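Local coordinates for protein ofchtiv-g5 (Ostrinia furnacalis, PDB 6JM8) that probably hydrolyses chitin as a group IV insect chitinase of glycosyl hydrolase family 18, binding a chain of N-acetylglucosamine units in the cleft of a TIM barrel, at residues C8-W13 against S346-D351; Y16-G21 against G275-E280; V247-R252 against I342-I347; G251-L256 against G282-N287. All coordinates share one frame; numbering follows the deposited sequence.

From the N terminus, strand 5-11 enters contact 1, whose partner 346-351 follows strand 341-345; this contact closes a loop of more than 300 residues and ties the first barrel strand to the turn that follows the last. The loop 16-21 then reaches 275-280 in contact 2, closing about 250 residues within contact 1. Strand 243-256 serves twice: 247-252 pairs with 342-347 in contact 3, closing about 90 residues, and 251-256 meets strand 283-285 in contact 4, closing about 25 and also nested inside contact 1. Contact 2 crosses both contact 3 and contact 4. Contacts 1 and 3 share Ser346 and Ile347; contacts 3 and 4 share Gly251 and Arg252.

Contact 1: C8-W13 against S346-D351; sequences CYYGTW and SIETDD. With NAG (2-acetamido-2-deoxy-beta-D-glucopyranose), chain B; NAG (2-acetamido-2-deoxy-beta-D-glucopyranose), chain C.
Where strand 8-11 passes the turn after the last barrel strand, CA of Tyr9 lies nearest CA of Ser346 (5.0 Å) and Tyr10 nearest Ile347, and the amide of Ile347 gives a nearly straight hydrogen bond of 2.8 Å (168°) from its N to Tyr9 O. Ile347 lays CG2 against CA and CB of Tyr10, 4.0 Å from CB, while its CD1 reaches Cys8 CB. The carboxylate of Glu348 folds back toward the backbone of Gly11 through a bend at chi2 (-95°). Its OE1 accepts the amide of Gly11 at 2.8 Å from Gly11 N, on the syn side but 32° out of the carboxylate plane, and also lies at the edge of the Tyr10 ring, 3.6 Å from CD1. OE2 receives Ser346 OG at 2.7 Å, from above the plane. Trp13 turns one face to the sugar of chain B, with CD1 3.6 Å from C5; Tyr9 presents a ring face to the acetamido methyl C8 of the chain C sugar. With two donors on its oxygens and Arg17 packed nearby, the buried Glu348 carboxylate would probably remain ionised, holding the Gly11 amide where its CA packs on the face of Trp13 opposite the sugar.

Contact 2: Y16-G21 against G275-E280; sequences YRTGLG and GPYTAE
Tyr277 loses the most surface here, and it does so by lying flat on the backbone of Gly21. The CA of that glycine sits over the ring centre, 3.5 Å from the centroid and 13° off the normal, a close CH-pi contact made possible by the missing side chain. Thr18 O comes obliquely to the ring, 3.3 Å from CE1, and is already used by the amide of Gly21 in a 3.0 Å hydrogen bond from Gly21 N. At the far end of the ring, Leu20 CB lies 3.7 Å from Tyr277 OH. Arg17 is the second large contributor. Its chain runs extended from CG to NE (chi2 169°, chi3 -179°), passing CD alongside Tyr277 CB at 4.0 Å and NE 3.6 Å from Tyr277 O, and carrying the guanidinium on to Thr278. There the methyl CG2 lies over one guanidinium face, 3.8 Å from NH2. The arginine side chain also packs against Glu348 of contact 1 and Thr349. Thr278 turns its hydroxyl to Glu288, which also takes the amide of Tyr277, and the threonine itself belongs to the glycan pocket. No hydrogen bond links the two segments at the rim of the cleft; they cohere mainly by van der Waals and CH-pi contact, with the Tyr277 ring held between Gly21 CA on one face and Pro276 CB on the other.

Contact 3: V247-R252 against I342-I347; sequences VPFYGR and IMLWSI. With NAG (2-acetamido-2-deoxy-beta-D-glucopyranose), chain C; NAG (2-acetamido-2-deoxy-beta-D-glucopyranose), chain D; NAG (2-acetamido-2-deoxy-beta-D-glucopyranose), chain E.
Tyr250 CE1 lies 3.6 Å from Trp345 CD1, near the indole plane, with the tyrosine ring perpendicular to the indole five-membered ring. The indole swings out from the strand with CG anti to the backbone N (chi1 -176°), which turns one face to the chain C sugar; C5 of that sugar is 3.5 Å from Trp345 CE2, and Ser346 CB backs the other face. At the indole edge lies the acetamido methyl C8 of the chain D sugar. Tyr250 differs: its CG lies between backbone N and carbonyl carbon (chi1 61°). This brings the ring edge to Trp345 O, in plane, 3.2 Å from CD1. The Tyr250 hydroxyl is hydrogen-bonded to Asp194, which also forms a salt bridge with Arg252.

The backbones are neighbouring parallel strands of the TIM barrel, joined by hydrogen bonds from Val247 N to Met343 O, from Trp345 N to Val247 O, and from Phe249 N to Trp345 O, the last at 2.8 Å. A cis peptide precedes Ser346, at the strand end that bears the sugar-binding tryptophan. On the side away from the glycan, Leu344 has CG in the same position as Tyr250 (chi1 59°), which brings CD1 over one face of Phe249, off its centre and 4.0 Å from the ring centroid, in a CH-pi contact. Next to it Val247 CG2 crosses Ile342 CG2 at 3.7 Å, about at right angles, and helix 324-336 touches both residues.

Contact 4: G251-L256 against G282-N287; sequences GRTFQL and GYVGYN. With NAG (2-acetamido-2-deoxy-beta-D-glucopyranose), chain D; NAG (2-acetamido-2-deoxy-beta-D-glucopyranose), chain E.
Gly251 and Val284 form an antiparallel hydrogen-bonded pair and make the tight end of this contact: Gly251 N binds Val284 O at 2.7 Å, nearly straight (174°), and Val284 N returns to Gly251 O at 2.9 Å. Beside them, the Arg252 and Tyr283 backbones come together as a non-hydrogen-bonded pair, CA to CA only 4.1 Å. Thr253 N then reaches Gly282 O at 3.0 Å from high above the carbonyl plane, 73° out of it. On the Val284 side of the sheet, Thr253 CG2 crosses Val284 CG1 at 3.6 Å, while its hydroxyl bonds to Leu273 O.

The other side faces the sugars and is looser. Arg252 NH1 stays 3.9 Å from Tyr283 CB. A water stands between this guanidinium and the carbonyl of Gly282, accepting from the arginine and donating to the carbonyl. Tyr283 offers a ring face to the acetamido oxygen O7 of the chain D sugar, 3.4 Å from CE1. Arg252 NH2, also paired with Asp194, lies 3.0 Å from O7 of the chain E sugar. Three backbone hydrogen bonds thus hold two glycan-pocket side chains next to each other, while the water lets the Gly282 carbonyl serve both strand and guanidinium.

Contact 1: C8-W13 against S346-D351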
# COMPACT_ATOMS: atom_id res chain seq x y z
N CYS A 8 5.41 4.20 6.21
CA CYS A 8 6.11 2.99 5.77
C CYS A 8 5.35 1.76 6.23
O CYS A 8 5.34 1.44 7.43
CB CYS A 8 7.54 2.96 6.30
SG CYS A 8 8.63 4.27 5.72
N TYR A 9 4.73 1.05 5.29
CA TYR A 9 4.13 -0.24 5.61
C TYR A 9 5.20 -1.32 5.64
O TYR A 9 6.06 -1.39 4.76
CB TYR A 9 3.06 -0.61 4.58
CG TYR A 9 1.71 0.01 4.85
CD1 TYR A 9 1.42 1.30 4.41
CD2 TYR A 9 0.72 -0.68 5.55
CE1 TYR A 9 0.20 1.87 4.65
CE2 TYR A 9 -0.51 -0.10 5.80
CZ TYR A 9 -0.76 1.17 5.34
OH TYR A 9 -1.98 1.76 5.57
N TYR A 10 5.13 -2.17 6.67
CA TYR A 10 6.09 -3.26 6.86
C TYR A 10 5.32 -4.57 6.85
O TYR A 10 4.59 -4.88 7.80
CB TYR A 10 6.86 -3.07 8.17
CG TYR A 10 7.77 -4.22 8.55
CD1 TYR A 10 8.40 -4.99 7.58
CD2 TYR A 10 7.99 -4.55 9.88
CE1 TYR A 10 9.23 -6.04 7.92
CE2 TYR A 10 8.81 -5.60 10.24
CZ TYR A 10 9.43 -6.34 9.25
OH TYR A 10 10.25 -7.38 9.59
N GLY A 11 5.48 -5.34 5.78
CA GLY A 11 4.92 -6.68 5.72
C GLY A 11 5.71 -7.63 6.60
O GLY A 11 6.75 -8.15 6.19
N THR A 12 5.22 -7.85 7.82
CA THR A 12 6.02 -8.51 8.85
C THR A 12 6.40 -9.94 8.50
O THR A 12 7.40 -10.44 9.03
CB THR A 12 5.27 -8.48 10.18
OG1 THR A 12 3.95 -9.00 10.01
CG2 THR A 12 5.17 -7.05 10.68
N TRP A 13 5.66 -10.59 7.61
CA TRP A 13 6.02 -11.94 7.18
C TRP A 13 7.36 -11.98 6.46
O TRP A 13 7.89 -13.08 6.23
CB TRP A 13 4.93 -12.50 6.27
CG TRP A 13 4.55 -11.57 5.17
CD1 TRP A 13 5.10 -11.50 3.92
CD2 TRP A 13 3.54 -10.55 5.22
NE1 TRP A 13 4.49 -10.51 3.19
CE2 TRP A 13 3.53 -9.92 3.97
CE3 TRP A 13 2.64 -10.13 6.20
CZ2 TRP A 13 2.65 -8.87 3.67
CZ3 TRP A 13 1.77 -9.10 5.91
CH2 TRP A 13 1.78 -8.48 4.65
N SER A 346 5.96 -1.95 -0.08
CA SER A 346 6.16 -1.91 1.37
C SER A 346 7.67 -1.85 1.60
O SER A 346 8.44 -2.09 0.66
CB SER A 346 5.54 -3.12 2.06
OG SER A 346 6.05 -4.33 1.52
N ILE A 347 8.10 -1.55 2.82
CA ILE A 347 9.50 -1.20 3.05
C ILE A 347 10.43 -2.38 2.75
O ILE A 347 11.57 -2.18 2.32
CB ILE A 347 9.71 -0.66 4.48
CG1 ILE A 347 11.10 -0.05 4.62
CG2 ILE A 347 9.48 -1.76 5.52
CD1 ILE A 347 11.29 0.75 5.90
N GLU A 348 9.96 -3.61 2.93
CA GLU A 348 10.85 -4.77 2.85
C GLU A 348 11.24 -5.14 1.42
O GLU A 348 12.04 -6.07 1.26
CB GLU A 348 10.20 -5.97 3.55
CG GLU A 348 9.05 -6.60 2.80
CD GLU A 348 7.70 -6.07 3.24
OE1 GLU A 348 7.66 -5.10 4.02
OE2 GLU A 348 6.67 -6.63 2.80
N THR A 349 10.71 -4.48 0.39
CA THR A 349 11.17 -4.71 -0.98
C THR A 349 11.84 -3.50 -1.60
O THR A 349 12.05 -3.48 -2.82
CB THR A 349 10.03 -5.19 -1.87
OG1 THR A 349 8.97 -4.22 -1.87
CG2 THR A 349 9.50 -6.54 -1.40
N ASP A 350 12.17 -2.47 -0.81
CA ASP A 350 13.17 -1.52 -1.26
C ASP A 350 14.50 -2.26 -1.42
O ASP A 350 14.69 -3.36 -0.89
CB ASP A 350 13.31 -0.37 -0.27
CG ASP A 350 13.84 0.90 -0.92
OD1 ASP A 350 14.36 0.83 -2.05
OD2 ASP A 350 13.74 1.98 -0.28
N ASP A 351 15.43 -1.65 -2.15
CA ASP A 351 16.77 -2.22 -2.25
C ASP A 351 17.54 -1.87 -0.97
O ASP A 351 18.47 -1.07 -0.96
CB ASP A 351 17.49 -1.72 -3.50
CG ASP A 351 18.84 -2.39 -3.71
OD1 ASP A 351 19.02 -3.52 -3.21
OD2 ASP A 351 19.71 -1.79 -4.36
C1 NAG B . 0.99 -12.40 2.18
C2 NAG B . 0.54 -13.23 3.38
C3 NAG B . 1.74 -13.84 4.11
C4 NAG B . 2.68 -14.53 3.13
C5 NAG B . 3.00 -13.63 1.95
C6 NAG B . 3.88 -14.35 0.93
C7 NAG B . -1.33 -12.87 4.89
C8 NAG B . -1.86 -12.03 6.01
N2 NAG B . -0.23 -12.41 4.29
O3 NAG B . 1.27 -14.79 5.08
O4 NAG B . 3.89 -14.89 3.80
O5 NAG B . 1.79 -13.21 1.32
O6 NAG B . 4.27 -13.43 -0.10
O7 NAG B . -1.86 -13.91 4.54
C1 NAG C . -3.18 -3.81 -0.81
C2 NAG C . -2.95 -4.18 0.69
C3 NAG C . -2.11 -5.45 0.85
C4 NAG C . -1.36 -5.80 -0.42
C5 NAG C . -0.81 -4.54 -1.07
C6 NAG C . 0.02 -4.90 -2.28
C7 NAG C . -3.05 -2.26 2.24
C8 NAG C . -2.27 -1.19 2.93
N2 NAG C . -2.36 -3.07 1.43
O3 NAG C . -2.91 -6.55 1.27
O4 NAG C . -0.22 -6.59 -0.09
O5 NAG C . -1.87 -3.70 -1.52
O6 NAG C . -0.84 -5.13 -3.39
O7 NAG C . -4.26 -2.38 2.39

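Contact 2: Y16-G21 against G275-E280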
# COMPACT_ATOMS: atom_id res chain seq x y z
N TYR A 16 10.45 -14.22 7.48
CA TYR A 16 10.62 -15.62 7.12
C TYR A 16 11.37 -15.81 5.82
O TYR A 16 11.69 -16.95 5.47
CB TYR A 16 9.25 -16.31 7.03
CG TYR A 16 8.50 -16.30 8.34
CD1 TYR A 16 8.97 -17.02 9.43
CD2 TYR A 16 7.32 -15.58 8.48
CE1 TYR A 16 8.28 -17.02 10.63
CE2 TYR A 16 6.63 -15.58 9.68
CZ TYR A 16 7.11 -16.30 10.75
OH TYR A 16 6.43 -16.30 11.94
N ARG A 17 11.65 -14.74 5.09
CA ARG A 17 12.43 -14.86 3.87
C ARG A 17 13.88 -15.19 4.20
O ARG A 17 14.38 -14.91 5.30
CB ARG A 17 12.32 -13.57 3.04
CG ARG A 17 10.89 -13.34 2.57
CD ARG A 17 10.65 -11.96 1.98
NE ARG A 17 9.25 -11.83 1.59
CZ ARG A 17 8.67 -10.71 1.18
NH1 ARG A 17 9.37 -9.58 1.10
NH2 ARG A 17 7.38 -10.71 0.85
N THR A 18 14.56 -15.81 3.25
CA THR A 18 15.91 -16.31 3.45
C THR A 18 16.94 -15.35 2.87
O THR A 18 16.66 -14.57 1.96
CB THR A 18 16.08 -17.69 2.80
OG1 THR A 18 15.75 -17.60 1.41
CG2 THR A 18 15.18 -18.71 3.47
N GLY A 19 18.15 -15.42 3.44
CA GLY A 19 19.30 -14.72 2.88
C GLY A 19 19.07 -13.23 2.74
O GLY A 19 18.57 -12.56 3.65
N LEU A 20 19.45 -12.70 1.58
CA LEU A 20 19.34 -11.27 1.31
C LEU A 20 17.90 -10.80 1.17
O LEU A 20 17.67 -9.59 0.98
CB LEU A 20 20.13 -10.91 0.06
CG LEU A 20 21.65 -11.07 0.20
CD1 LEU A 20 22.34 -10.96 -1.15
CD2 LEU A 20 22.19 -10.03 1.17
N GLY A 21 16.92 -11.70 1.26
CA GLY A 21 15.53 -11.30 1.22
C GLY A 21 14.94 -11.11 2.60
O GLY A 21 13.89 -10.47 2.76
N GLY A 275 9.70 -13.52 -7.97
CA GLY A 275 10.95 -13.12 -7.38
C GLY A 275 11.47 -14.17 -6.42
O GLY A 275 10.70 -15.00 -5.91
N PRO A 276 12.77 -14.16 -6.15
CA PRO A 276 13.35 -15.23 -5.31
C PRO A 276 12.81 -15.28 -3.90
O PRO A 276 12.70 -16.37 -3.32
CB PRO A 276 14.85 -14.91 -5.32
CG PRO A 276 15.06 -14.03 -6.51
CD PRO A 276 13.80 -13.24 -6.66
N TYR A 277 12.46 -14.14 -3.31
CA TYR A 277 12.03 -14.08 -1.92
C TYR A 277 10.54 -13.85 -1.76
O TYR A 277 9.92 -14.44 -0.87
CB TYR A 277 12.80 -12.98 -1.18
CG TYR A 277 14.28 -13.00 -1.48
CD1 TYR A 277 15.08 -14.05 -1.04
CD2 TYR A 277 14.88 -11.99 -2.23
CE1 TYR A 277 16.43 -14.08 -1.31
CE2 TYR A 277 16.23 -12.02 -2.51
CZ TYR A 277 17.00 -13.07 -2.05
OH TYR A 277 18.34 -13.10 -2.32
N THR A 278 9.94 -13.01 -2.60
CA THR A 278 8.49 -12.83 -2.55
C THR A 278 7.76 -14.09 -3.01
O THR A 278 6.70 -14.43 -2.47
CB THR A 278 8.09 -11.62 -3.40
OG1 THR A 278 8.70 -11.72 -4.69
CG2 THR A 278 8.54 -10.34 -2.72
N ALA A 279 8.32 -14.78 -4.00
CA ALA A 279 7.90 -16.13 -4.38
C ALA A 279 6.41 -16.20 -4.72
O ALA A 279 5.68 -17.04 -4.20
CB ALA A 279 8.26 -17.14 -3.28
N GLU A 280 5.96 -15.31 -5.60
CA GLU A 280 4.60 -15.40 -6.12
C GLU A 280 4.61 -14.89 -7.55
O GLU A 280 4.94 -13.72 -7.80
CB GLU A 280 3.60 -14.61 -5.26
CG GLU A 280 2.27 -14.25 -5.95
CD GLU A 280 1.38 -13.32 -5.11
OE1 GLU A 280 1.40 -13.44 -3.87
OE2 GLU A 280 0.70 -12.45 -5.69

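Contact 3: V247-R252 against I342-I347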
# COMPACT_ATOMS: atom_id res chain seq x y z
N VAL A 247 2.53 4.68 -3.00
CA VAL A 247 3.46 4.29 -4.07
C VAL A 247 3.92 2.87 -3.83
O VAL A 247 4.02 2.40 -2.68
CB VAL A 247 4.69 5.23 -4.15
CG1 VAL A 247 4.26 6.67 -4.37
CG2 VAL A 247 5.54 5.12 -2.90
N PRO A 248 4.20 2.14 -4.91
CA PRO A 248 4.63 0.74 -4.75
C PRO A 248 6.14 0.57 -4.76
O PRO A 248 6.85 1.21 -5.55
CB PRO A 248 3.99 0.06 -5.97
CG PRO A 248 3.97 1.13 -7.02
CD PRO A 248 3.94 2.47 -6.32
N PHE A 249 6.65 -0.28 -3.87
CA PHE A 249 8.04 -0.73 -3.89
C PHE A 249 8.17 -2.09 -4.57
O PHE A 249 9.11 -2.84 -4.28
CB PHE A 249 8.62 -0.78 -2.48
CG PHE A 249 9.04 0.56 -1.93
CD1 PHE A 249 8.55 1.74 -2.46
CD2 PHE A 249 9.94 0.62 -0.88
CE1 PHE A 249 8.94 2.96 -1.94
CE2 PHE A 249 10.34 1.84 -0.36
CZ PHE A 249 9.84 3.01 -0.89
N TYR A 250 7.24 -2.41 -5.46
CA TYR A 250 7.20 -3.69 -6.15
C TYR A 250 6.69 -3.44 -7.57
O TYR A 250 6.17 -2.37 -7.89
CB TYR A 250 6.29 -4.70 -5.44
CG TYR A 250 4.85 -4.22 -5.36
CD1 TYR A 250 4.44 -3.35 -4.36
CD2 TYR A 250 3.91 -4.62 -6.30
CE1 TYR A 250 3.14 -2.90 -4.29
CE2 TYR A 250 2.60 -4.17 -6.24
CZ TYR A 250 2.23 -3.32 -5.23
OH TYR A 250 0.93 -2.87 -5.16
N GLY A 251 6.85 -4.46 -8.42
CA GLY A 251 6.29 -4.45 -9.75
C GLY A 251 5.38 -5.65 -9.96
O GLY A 251 5.31 -6.56 -9.12
N ARG A 252 4.68 -5.64 -11.09
CA ARG A 252 3.79 -6.73 -11.46
C ARG A 252 4.24 -7.31 -12.79
O ARG A 252 4.65 -6.57 -13.69
CB ARG A 252 2.34 -6.24 -11.53
CG ARG A 252 1.83 -5.72 -10.19
CD ARG A 252 0.32 -5.78 -10.06
NE ARG A 252 -0.08 -5.70 -8.66
CZ ARG A 252 -0.16 -6.75 -7.84
NH1 ARG A 252 0.14 -7.96 -8.29
NH2 ARG A 252 -0.53 -6.58 -6.58
N ILE A 342 3.52 10.67 1.61
CA ILE A 342 3.64 9.46 0.80
C ILE A 342 3.47 8.25 1.70
O ILE A 342 4.02 8.19 2.80
CB ILE A 342 4.99 9.41 0.05
CG1 ILE A 342 5.13 10.61 -0.89
CG2 ILE A 342 5.13 8.10 -0.71
CD1 ILE A 342 4.25 10.53 -2.12
N MET A 343 2.69 7.28 1.22
CA MET A 343 2.58 5.96 1.83
C MET A 343 3.16 4.94 0.87
O MET A 343 2.90 4.99 -0.34
CB MET A 343 1.12 5.64 2.16
CG MET A 343 0.73 4.17 2.03
SD MET A 343 -1.06 3.95 2.13
CE MET A 343 -1.46 3.67 0.40
N LEU A 344 3.97 4.03 1.38
CA LEU A 344 4.67 3.07 0.54
C LEU A 344 4.33 1.65 0.94
O LEU A 344 4.30 1.32 2.13
CB LEU A 344 6.19 3.28 0.61
CG LEU A 344 6.83 3.14 1.99
CD1 LEU A 344 7.60 1.83 2.09
CD2 LEU A 344 7.72 4.33 2.25
N TRP A 345 4.07 0.82 -0.06
CA TRP A 345 3.93 -0.62 0.13
C TRP A 345 4.99 -1.31 -0.72
O TRP A 345 4.93 -1.26 -1.95
CB TRP A 345 2.54 -1.10 -0.24
CG TRP A 345 2.40 -2.54 0.05
CD1 TRP A 345 2.82 -3.57 -0.73
CD2 TRP A 345 1.87 -3.12 1.24
NE1 TRP A 345 2.56 -4.76 -0.11
CE2 TRP A 345 1.97 -4.51 1.10
CE3 TRP A 345 1.29 -2.60 2.40
CZ2 TRP A 345 1.53 -5.40 2.08
CZ3 TRP A 345 0.85 -3.47 3.37
CH2 TRP A 345 0.97 -4.86 3.21
N SER A 346 5.96 -1.95 -0.08
CA SER A 346 6.16 -1.91 1.37
C SER A 346 7.67 -1.85 1.60
O SER A 346 8.44 -2.09 0.66
CB SER A 346 5.54 -3.12 2.06
OG SER A 346 6.05 -4.33 1.52
N ILE A 347 8.10 -1.55 2.82
CA ILE A 347 9.50 -1.20 3.05
C ILE A 347 10.43 -2.38 2.75
O ILE A 347 11.57 -2.18 2.32
CB ILE A 347 9.71 -0.66 4.48
CG1 ILE A 347 11.10 -0.05 4.62
CG2 ILE A 347 9.48 -1.76 5.52
CD1 ILE A 347 11.29 0.75 5.90
C1 NAG C . -3.18 -3.81 -0.81
C2 NAG C . -2.95 -4.18 0.69
C3 NAG C . -2.11 -5.45 0.85
C4 NAG C . -1.36 -5.80 -0.42
C5 NAG C . -0.81 -4.54 -1.07
C6 NAG C . 0.02 -4.90 -2.28
C7 NAG C . -3.05 -2.26 2.24
C8 NAG C . -2.27 -1.19 2.93
N2 NAG C . -2.36 -3.07 1.43
O3 NAG C . -2.91 -6.55 1.27
O4 NAG C . -0.22 -6.59 -0.09
O5 NAG C . -1.87 -3.70 -1.52
O6 NAG C . -0.84 -5.13 -3.39
O7 NAG C . -4.26 -2.38 2.39
C1 NAG D . -0.51 -7.97 -0.01
C2 NAG D . 0.78 -8.70 -0.37
C3 NAG D . 0.63 -10.22 -0.15
C4 NAG D . 0.08 -10.49 1.24
C5 NAG D . -1.21 -9.72 1.41
C6 NAG D . -1.87 -9.93 2.75
C7 NAG D . 2.27 -7.83 -2.12
C8 NAG D . 3.24 -7.53 -1.02
N2 NAG D . 1.12 -8.41 -1.75
O3 NAG D . 1.88 -10.88 -0.34
O4 NAG D . -0.16 -11.86 1.52
O5 NAG D . -0.92 -8.33 1.31
O6 NAG D . -3.13 -9.28 2.74
O7 NAG D . 2.53 -7.59 -3.29
C1 NAG E . -5.65 -5.47 -5.25
C2 NAG E . -4.55 -6.41 -4.80
C3 NAG E . -4.29 -6.28 -3.29
C4 NAG E . -4.12 -4.82 -2.87
C5 NAG E . -5.26 -3.98 -3.45
C6 NAG E . -5.14 -2.49 -3.20
C7 NAG E . -4.02 -8.67 -5.66
C8 NAG E . -4.56 -10.04 -5.94
N2 NAG E . -4.89 -7.79 -5.15
O3 NAG E . -3.10 -6.98 -2.96
O4 NAG E . -4.12 -4.75 -1.44
O5 NAG E . -5.33 -4.15 -4.87
O6 NAG E . -6.34 -1.85 -3.60
O7 NAG E . -2.86 -8.37 -5.90

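Contact 4: G251-L256 against G282-N287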
# COMPACT_ATOMS: atom_id res chain seq x y z
N GLY A 251 6.85 -4.46 -8.42
CA GLY A 251 6.29 -4.45 -9.75
C GLY A 251 5.38 -5.65 -9.96
O GLY A 251 5.31 -6.56 -9.12
N ARG A 252 4.68 -5.64 -11.09
CA ARG A 252 3.79 -6.73 -11.46
C ARG A 252 4.24 -7.31 -12.79
O ARG A 252 4.65 -6.57 -13.69
CB ARG A 252 2.34 -6.24 -11.53
CG ARG A 252 1.83 -5.72 -10.19
CD ARG A 252 0.32 -5.78 -10.06
NE ARG A 252 -0.08 -5.70 -8.66
CZ ARG A 252 -0.16 -6.75 -7.84
NH1 ARG A 252 0.14 -7.96 -8.29
NH2 ARG A 252 -0.53 -6.58 -6.58
N THR A 253 4.18 -8.63 -12.91
CA THR A 253 4.78 -9.35 -14.03
C THR A 253 3.71 -10.08 -14.84
O THR A 253 2.75 -10.62 -14.28
CB THR A 253 5.84 -10.34 -13.53
OG1 THR A 253 5.21 -11.45 -12.89
CG2 THR A 253 6.77 -9.66 -12.54
N PHE A 254 3.91 -10.10 -16.15
CA PHE A 254 2.95 -10.64 -17.11
C PHE A 254 3.64 -11.66 -18.00
O PHE A 254 4.84 -11.56 -18.28
CB PHE A 254 2.36 -9.55 -18.01
CG PHE A 254 1.59 -8.47 -17.29
CD1 PHE A 254 2.24 -7.55 -16.48
CD2 PHE A 254 0.22 -8.36 -17.45
CE1 PHE A 254 1.53 -6.56 -15.83
CE2 PHE A 254 -0.49 -7.37 -16.81
CZ PHE A 254 0.17 -6.47 -16.00
N GLN A 255 2.86 -12.63 -18.48
CA GLN A 255 3.29 -13.49 -19.57
C GLN A 255 2.66 -12.98 -20.87
O GLN A 255 1.43 -12.93 -20.99
CB GLN A 255 2.90 -14.95 -19.34
CG GLN A 255 3.50 -15.89 -20.38
CD GLN A 255 2.94 -17.30 -20.33
OE1 GLN A 255 2.13 -17.63 -19.47
NE2 GLN A 255 3.37 -18.14 -21.28
N LEU A 256 3.50 -12.61 -21.82
CA LEU A 256 3.01 -12.10 -23.09
C LEU A 256 2.41 -13.23 -23.92
O LEU A 256 2.92 -14.35 -23.95
CB LEU A 256 4.14 -11.43 -23.87
CG LEU A 256 4.67 -10.12 -23.28
CD1 LEU A 256 6.03 -9.78 -23.87
CD2 LEU A 256 3.68 -8.99 -23.53
N GLY A 282 3.53 -13.23 -10.79
CA GLY A 282 2.72 -12.05 -11.02
C GLY A 282 3.20 -10.80 -10.31
O GLY A 282 2.68 -9.72 -10.60
N TYR A 283 4.14 -10.89 -9.37
CA TYR A 283 4.65 -9.68 -8.74
C TYR A 283 6.07 -9.93 -8.28
O TYR A 283 6.48 -11.08 -8.06
CB TYR A 283 3.74 -9.19 -7.59
CG TYR A 283 4.04 -9.76 -6.22
CD1 TYR A 283 4.87 -9.09 -5.31
CD2 TYR A 283 3.47 -10.95 -5.81
CE1 TYR A 283 5.12 -9.62 -4.03
CE2 TYR A 283 3.72 -11.47 -4.55
CZ TYR A 283 4.53 -10.83 -3.67
OH TYR A 283 4.72 -11.43 -2.43
N VAL A 284 6.81 -8.83 -8.15
CA VAL A 284 8.24 -8.89 -7.89
C VAL A 284 8.63 -7.64 -7.13
O VAL A 284 8.19 -6.54 -7.46
CB VAL A 284 9.05 -9.06 -9.20
CG1 VAL A 284 8.82 -7.86 -10.14
CG2 VAL A 284 10.53 -9.26 -8.91
N GLY A 285 9.43 -7.82 -6.08
CA GLY A 285 9.89 -6.68 -5.32
C GLY A 285 10.89 -5.85 -6.11
O GLY A 285 11.58 -6.35 -7.00
N TYR A 286 10.96 -4.56 -5.79
CA TYR A 286 11.95 -3.72 -6.45
C TYR A 286 13.35 -4.21 -6.16
O TYR A 286 14.22 -4.18 -7.04
CB TYR A 286 11.81 -2.26 -6.02
CG TYR A 286 12.92 -1.41 -6.60
CD1 TYR A 286 12.94 -1.09 -7.95
CD2 TYR A 286 13.98 -0.98 -5.81
CE1 TYR A 286 13.96 -0.33 -8.49
CE2 TYR A 286 15.01 -0.22 -6.34
CZ TYR A 286 14.99 0.10 -7.68
OH TYR A 286 16.02 0.85 -8.21
N ASN A 287 13.60 -4.66 -4.93
CA ASN A 287 14.90 -5.24 -4.60
C ASN A 287 15.21 -6.43 -5.50
O ASN A 287 16.34 -6.59 -5.98
CB ASN A 287 14.96 -5.65 -3.13
CG ASN A 287 13.94 -6.72 -2.77
OD1 ASN A 287 12.84 -6.75 -3.31
ND2 ASN A 287 14.32 -7.61 -1.85
C1 NAG D . -0.51 -7.97 -0.01
C2 NAG D . 0.78 -8.70 -0.37
C3 NAG D . 0.63 -10.22 -0.15
C4 NAG D . 0.08 -10.49 1.24
C5 NAG D . -1.21 -9.72 1.41
C6 NAG D . -1.87 -9.93 2.75
C7 NAG D . 2.27 -7.83 -2.12
C8 NAG D . 3.24 -7.53 -1.02
N2 NAG D . 1.12 -8.41 -1.75
O3 NAG D . 1.88 -10.88 -0.34
O4 NAG D . -0.16 -11.86 1.52
O5 NAG D . -0.92 -8.33 1.31
O6 NAG D . -3.13 -9.28 2.74
O7 NAG D . 2.53 -7.59 -3.29
C1 NAG E . -5.65 -5.47 -5.25
C2 NAG E . -4.55 -6.41 -4.80
C3 NAG E . -4.29 -6.28 -3.29
C4 NAG E . -4.12 -4.82 -2.87
C5 NAG E . -5.26 -3.98 -3.45
C6 NAG E . -5.14 -2.49 -3.20
C7 NAG E . -4.02 -8.67 -5.66
C8 NAG E . -4.56 -10.04 -5.94
N2 NAG E . -4.89 -7.79 -5.15
O3 NAG E . -3.10 -6.98 -2.96
O4 NAG E . -4.12 -4.75 -1.44
O5 NAG E . -5.33 -4.15 -4.87
O6 NAG E . -6.34 -1.85 -3.60
O7 NAG E . -2.86 -8.37 -5.90
O HOH W 1 0.11 -9.12 -10.94